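Long-range contacts in glucanase (Klebsiella pneumoniae, PDB 5GY3), which probably hydrolyses internal beta-1,4-glucosidic bonds in cellulose, lichenin and cereal beta-D-glucans as a family 8 glycoside hydrolase: residues K82-D87 against P135-F140; P150-F155 against A218-L223. All blocks are in the same frame, centred on the assembly; numbering follows the deposited sequence.

Contact 1. Residues K82-D87 against P135-F140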
loop_
_atom_site.group_PDB
_atom_site.type_symbol
_atom_site.label_atom_id
_atom_site.label_comp_id
_atom_site.label_asym_id
_atom_site.label_seq_id
_atom_site.Cartn_x
_atom_site.Cartn_y
_atom_site.Cartn_z
ATOM N N LYS A 82 3.987 -13.580 -13.635
ATOM C CA LYS A 82 5.320 -13.001 -13.680
ATOM C C LYS A 82 5.314 -11.476 -13.609
ATOM O O LYS A 82 6.360 -10.856 -13.823
ATOM C CB LYS A 82 6.038 -13.464 -14.949
ATOM C CG LYS A 82 6.117 -14.974 -15.075
ATOM C CD LYS A 82 6.961 -15.565 -13.954
ATOM C CE LYS A 82 6.995 -17.088 -14.031
ATOM N NZ LYS A 82 7.739 -17.658 -12.869
ATOM N N ASN A 83 4.179 -10.863 -13.292
ATOM C CA ASN A 83 4.111 -9.415 -13.181
ATOM C C ASN A 83 4.423 -8.992 -11.750
ATOM O O ASN A 83 4.361 -9.788 -10.810
ATOM C CB ASN A 83 2.731 -8.898 -13.597
ATOM C CG ASN A 83 2.761 -7.461 -14.136
ATOM O OD1 ASN A 83 3.793 -6.956 -14.603
ATOM N ND2 ASN A 83 1.608 -6.805 -14.089
ATOM N N ASN A 84 4.770 -7.721 -11.597
ATOM C CA ASN A 84 5.017 -7.130 -10.294
ATOM C C ASN A 84 3.773 -6.380 -9.838
ATOM O O ASN A 84 2.814 -6.191 -10.593
ATOM C CB ASN A 84 6.218 -6.180 -10.355
ATOM C CG ASN A 84 5.927 -4.927 -11.163
ATOM O OD1 ASN A 84 5.689 -5.002 -12.374
ATOM N ND2 ASN A 84 5.931 -3.767 -10.500
ATOM N N ALA A 85 3.794 -5.954 -8.581
ATOM C CA ALA A 85 2.785 -5.050 -8.047
ATOM C C ALA A 85 3.552 -3.877 -7.457
ATOM O O ALA A 85 4.308 -4.049 -6.495
ATOM C CB ALA A 85 1.897 -5.730 -7.001
ATOM N N SER A 86 3.387 -2.695 -8.053
ATOM C CA SER A 86 4.296 -1.597 -7.748
ATOM C C SER A 86 4.195 -1.139 -6.300
ATOM O O SER A 86 5.180 -0.615 -5.758
ATOM C CB SER A 86 4.044 -0.435 -8.704
ATOM O OG SER A 86 4.222 -0.872 -10.035
ATOM N N ASP A 87 3.034 -1.303 -5.656
ATOM C CA ASP A 87 2.983 -0.933 -4.247
ATOM C C ASP A 87 3.803 -1.900 -3.407
ATOM O O ASP A 87 4.454 -1.484 -2.448
ATOM C CB ASP A 87 1.538 -0.818 -3.736
ATOM C CG ASP A 87 0.757 -2.132 -3.758
ATOM O OD1 ASP A 87 1.031 -3.028 -4.593
ATOM O OD2 ASP A 87 -0.185 -2.240 -2.923
ATOM N N PRO A 135 0.423 0.331 -11.955
ATOM C CA PRO A 135 0.292 -0.722 -10.926
ATOM C C PRO A 135 1.228 -1.898 -11.144
ATOM O O PRO A 135 1.475 -2.655 -10.197
ATOM C CB PRO A 135 -1.172 -1.164 -11.052
ATOM C CG PRO A 135 -1.878 -0.002 -11.706
ATOM C CD PRO A 135 -0.855 0.601 -12.636
ATOM N N GLY A 136 1.702 -2.092 -12.371
ATOM C CA GLY A 136 2.650 -3.142 -12.702
ATOM C C GLY A 136 3.247 -2.844 -14.058
ATOM O O GLY A 136 2.709 -2.037 -14.823
ATOM N N VAL A 137 4.383 -3.489 -14.342
ATOM C CA VAL A 137 5.096 -3.201 -15.589
ATOM C C VAL A 137 4.240 -3.557 -16.800
ATOM O O VAL A 137 4.244 -2.841 -17.810
ATOM C CB VAL A 137 6.452 -3.932 -15.625
ATOM C CG1 VAL A 137 7.096 -3.788 -17.004
ATOM C CG2 VAL A 137 7.387 -3.380 -14.559
ATOM N N LYS A 138 3.483 -4.651 -16.721
ATOM C CA LYS A 138 2.641 -5.075 -17.836
ATOM C C LYS A 138 1.173 -5.105 -17.431
ATOM O O LYS A 138 0.839 -5.331 -16.266
ATOM C CB LYS A 138 3.023 -6.470 -18.353
ATOM C CG LYS A 138 4.386 -6.538 -19.022
ATOM C CD LYS A 138 4.591 -7.863 -19.751
ATOM C CE LYS A 138 3.707 -8.975 -19.204
ATOM N NZ LYS A 138 4.122 -9.457 -17.861
ATOM N N GLY A 139 0.297 -4.901 -18.417
ATOM C CA GLY A 139 -1.118 -5.151 -18.255
ATOM C C GLY A 139 -1.967 -3.939 -17.940
ATOM O O GLY A 139 -3.203 -4.049 -17.980
ATOM N N PHE A 140 -1.357 -2.792 -17.635
ATOM C CA PHE A 140 -2.116 -1.619 -17.222
ATOM C C PHE A 140 -1.988 -0.453 -18.181
ATOM O O PHE A 140 -2.648 0.574 -17.971
ATOM C CB PHE A 140 -1.688 -1.187 -15.815
ATOM C CG PHE A 140 -1.896 -2.255 -14.798
ATOM C CD1 PHE A 140 -3.162 -2.470 -14.263
ATOM C CD2 PHE A 140 -0.853 -3.081 -14.423
ATOM C CE1 PHE A 140 -3.378 -3.482 -13.330
ATOM C CE2 PHE A 140 -1.054 -4.101 -13.494
ATOM C CZ PHE A 140 -2.316 -4.304 -12.955
HETATM O O HOH W 1 6.680 -10.165 -16.316
#
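Asn83 lays its amide against the backbone of Lys138 and makes two bonds to that one residue. Lys138 N donates to Asn83 OD1 over 3.1 Å, with the donor tilted 23° from the carbonyl plane, while Asn83 ND2 reaches Lys138 O at 2.7 Å in a bent, weak bond. CG of Asn83 stands anti to the backbone N (chi1 -153°), which carries the amide across to the loop. The neighbouring amide does similar work: Asn84 OD1 accepts Val137 N at 2.8 Å in a nearly straight bond, and its ND2 is held by Asp89, fixing which way the group is flipped. Backbone meets backbone where Ser86 N donates to Pro135 O over 2.9 Å; Ser86 OG bonds instead to Leu134 O. One water links Lys82 O to Lys138 NZ.

Carbon also packs on the amides. Val137 CG2 crowds Asn84 OD1 at 3.2 Å, the two side chains crossing at about a right angle, and Phe140 CE2 is 3.8 Å from Asn83 ND2. The bonds thus fasten the loop after strand 130-133 to the start of helix 86-103, where Ala85 is the N-cap and Asp87 the predicted nucleophile of this family 8 enzyme.

Contact 2. Residues P150-F155 against A218-L223; sequences PSYFIF and AIRIPL
Pro150 meets Ile221 through its ring: CB approaches Ile221 CD1 at 3.8 Å, and CG lies just as near the same methyl. Ile221 reaches there with an extended side chain, chi2 169°, its CG1 passing 3.7 Å from Ser151 CA on the way. Ser151 points its CB toward 218-221, and its OG, placed between the backbone N and the carbonyl carbon (chi1 84°), lies 2.9 Å from Arg220 NH2 while hydrogen-bonding to Asn149 OD1. A water donates to Ser151 O and accepts a weak bond from Arg220 NE.

This short 3-10 turn, 150-152, thus packs against residues 218-221, where the chain enters helix 220-228, beside the predicted nucleophile Asp87 in the (alpha/alpha)6 barrel of family 8 enzymes; Tyr152 also touches Asp87. Across the contact, Tyr152 CE1 sits 4.1 Å from Arg220 NH2, at the edge of the guanidinium; the ring and guanidinium planes are 37° apart. Arg220 has weak, long ion pairs to Asp87, Asp217 and Glu30. Further along, Phe153 and Ile154 each centre an inverse gamma turn, leading the chain into helix 155-164.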
loop_
_atom_site.group_PDB
_atom_site.type_symbol
_atom_site.label_atom_id
_atom_site.label_comp_id
_atom_site.label_asym_id
_atom_site.label_seq_id
_atom_site.Cartn_x
_atom_site.Cartn_y
_atom_site.Cartn_z
ATOM N N PRO A 150 -4.862 4.265 -7.221
ATOM C CA PRO A 150 -4.321 5.356 -6.399
ATOM C C PRO A 150 -3.863 4.916 -5.024
ATOM O O PRO A 150 -3.085 5.645 -4.398
ATOM C CB PRO A 150 -5.486 6.361 -6.310
ATOM C CG PRO A 150 -6.718 5.579 -6.674
ATOM C CD PRO A 150 -6.222 4.565 -7.703
ATOM N N SER A 151 -4.294 3.745 -4.542
ATOM C CA SER A 151 -3.755 3.215 -3.293
ATOM C C SER A 151 -2.318 2.723 -3.439
ATOM O O SER A 151 -1.701 2.363 -2.434
ATOM C CB SER A 151 -4.645 2.089 -2.761
ATOM O OG SER A 151 -4.346 0.836 -3.341
ATOM N N TYR A 152 -1.774 2.701 -4.660
ATOM C CA TYR A 152 -0.347 2.460 -4.871
ATOM C C TYR A 152 0.470 3.752 -4.877
ATOM O O TYR A 152 1.697 3.697 -5.047
ATOM C CB TYR A 152 -0.091 1.715 -6.195
ATOM C CG TYR A 152 -0.649 0.308 -6.334
ATOM C CD1 TYR A 152 -1.658 -0.165 -5.506
ATOM C CD2 TYR A 152 -0.155 -0.544 -7.316
ATOM C CE1 TYR A 152 -2.171 -1.454 -5.647
ATOM C CE2 TYR A 152 -0.664 -1.836 -7.474
ATOM C CZ TYR A 152 -1.669 -2.279 -6.636
ATOM O OH TYR A 152 -2.182 -3.543 -6.767
ATOM N N PHE A 153 -0.168 4.912 -4.702
ATOM C CA PHE A 153 0.566 6.179 -4.555
ATOM C C PHE A 153 1.000 6.303 -3.094
ATOM O O PHE A 153 0.376 6.992 -2.283
ATOM C CB PHE A 153 -0.283 7.393 -4.935
ATOM C CG PHE A 153 -0.851 7.393 -6.341
ATOM C CD1 PHE A 153 -0.515 6.435 -7.286
ATOM C CD2 PHE A 153 -1.742 8.400 -6.703
ATOM C CE1 PHE A 153 -1.080 6.473 -8.573
ATOM C CE2 PHE A 153 -2.300 8.449 -7.983
ATOM C CZ PHE A 153 -1.967 7.482 -8.910
ATOM N N ILE A 154 2.096 5.635 -2.746
ATOM C CA ILE A 154 2.492 5.509 -1.324
ATOM C C ILE A 154 3.315 6.749 -0.987
ATOM O O ILE A 154 4.549 6.737 -0.931
ATOM C CB ILE A 154 3.217 4.196 -1.042
ATOM C CG1 ILE A 154 2.349 3.034 -1.549
ATOM C CG2 ILE A 154 3.447 4.055 0.472
ATOM C CD1 ILE A 154 2.924 1.651 -1.290
ATOM N N PHE A 155 2.603 7.841 -0.714
ATOM C CA PHE A 155 3.240 9.139 -0.506
ATOM C C PHE A 155 4.347 9.139 0.547
ATOM O O PHE A 155 5.398 9.744 0.284
ATOM C CB PHE A 155 2.164 10.181 -0.156
ATOM C CG PHE A 155 1.092 10.297 -1.197
ATOM C CD1 PHE A 155 1.377 10.831 -2.445
ATOM C CD2 PHE A 155 -0.195 9.855 -0.929
ATOM C CE1 PHE A 155 0.382 10.937 -3.422
ATOM C CE2 PHE A 155 -1.193 9.951 -1.903
ATOM C CZ PHE A 155 -0.899 10.502 -3.141
ATOM N N ALA A 218 -8.641 1.039 -1.874
ATOM C CA ALA A 218 -8.727 2.494 -1.770
ATOM C C ALA A 218 -8.649 2.988 -0.332
ATOM O O ALA A 218 -8.164 4.106 -0.098
ATOM C CB ALA A 218 -10.020 2.977 -2.425
ATOM N N ILE A 219 -9.102 2.176 0.633
ATOM C CA ILE A 219 -9.082 2.586 2.034
ATOM C C ILE A 219 -7.659 2.850 2.526
ATOM O O ILE A 219 -7.472 3.549 3.526
ATOM C CB ILE A 219 -9.800 1.515 2.885
ATOM C CG1 ILE A 219 -10.078 2.036 4.298
ATOM C CG2 ILE A 219 -8.967 0.241 2.951
ATOM C CD1 ILE A 219 -10.889 3.319 4.311
ATOM N N ARG A 220 -6.635 2.339 1.839
ATOM C CA ARG A 220 -5.266 2.666 2.228
ATOM C C ARG A 220 -4.879 4.102 1.885
ATOM O O ARG A 220 -3.880 4.597 2.418
ATOM C CB ARG A 220 -4.280 1.694 1.570
ATOM C CG ARG A 220 -4.359 0.313 2.175
ATOM C CD ARG A 220 -3.234 -0.580 1.689
ATOM N NE ARG A 220 -3.185 -0.624 0.230
ATOM C CZ ARG A 220 -3.717 -1.589 -0.513
ATOM N NH1 ARG A 220 -4.344 -2.599 0.076
ATOM N NH2 ARG A 220 -3.613 -1.543 -1.843
ATOM N N ILE A 221 -5.636 4.770 1.007
ATOM C CA ILE A 221 -5.277 6.132 0.602
ATOM C C ILE A 221 -5.259 7.089 1.788
ATOM O O ILE A 221 -4.261 7.810 1.965
ATOM C CB ILE A 221 -6.203 6.597 -0.539
ATOM C CG1 ILE A 221 -6.011 5.701 -1.769
ATOM C CG2 ILE A 221 -5.997 8.094 -0.889
ATOM C CD1 ILE A 221 -7.080 5.891 -2.882
ATOM N N PRO A 222 -6.297 7.163 2.630
ATOM C CA PRO A 222 -6.209 8.061 3.789
ATOM C C PRO A 222 -5.144 7.641 4.781
ATOM O O PRO A 222 -4.570 8.498 5.468
ATOM C CB PRO A 222 -7.617 7.999 4.398
ATOM C CG PRO A 222 -8.209 6.716 3.872
ATOM C CD PRO A 222 -7.642 6.568 2.496
ATOM N N LEU A 223 -4.860 6.343 4.881
ATOM C CA LEU A 223 -3.711 5.906 5.660
ATOM C C LEU A 223 -2.429 6.539 5.134
ATOM O O LEU A 223 -1.675 7.155 5.891
ATOM C CB LEU A 223 -3.608 4.382 5.638
ATOM C CG LEU A 223 -2.290 3.766 6.120
ATOM C CD1 LEU A 223 -2.027 4.054 7.609
ATOM C CD2 LEU A 223 -2.329 2.267 5.873
HETATM O O HOH W 2 -0.635 0.033 -1.304
#

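In the fold
Contact 1 closes before contact 2 opens along the chain, and their centres lie 16 Å apart within the one family 8 fold. Strand 145-148 bridges them in sequence, leading from the loop of 135-140 to the turn at 150-155. They meet directly around Asp87 at the start of helix 86-103: its OD2 lies 3.5 Å from Tyr152 CE1 and 3.7 Å from Arg220 NH2, while Pro135 O packs on Tyr152 CE2. Contact 2 is the more central, about 6 Å from the chain centre against 14 Å for contact 1. Together they bring the starts of helices 86-103 and 220-228 and the intervening loops around the predicted nucleophile.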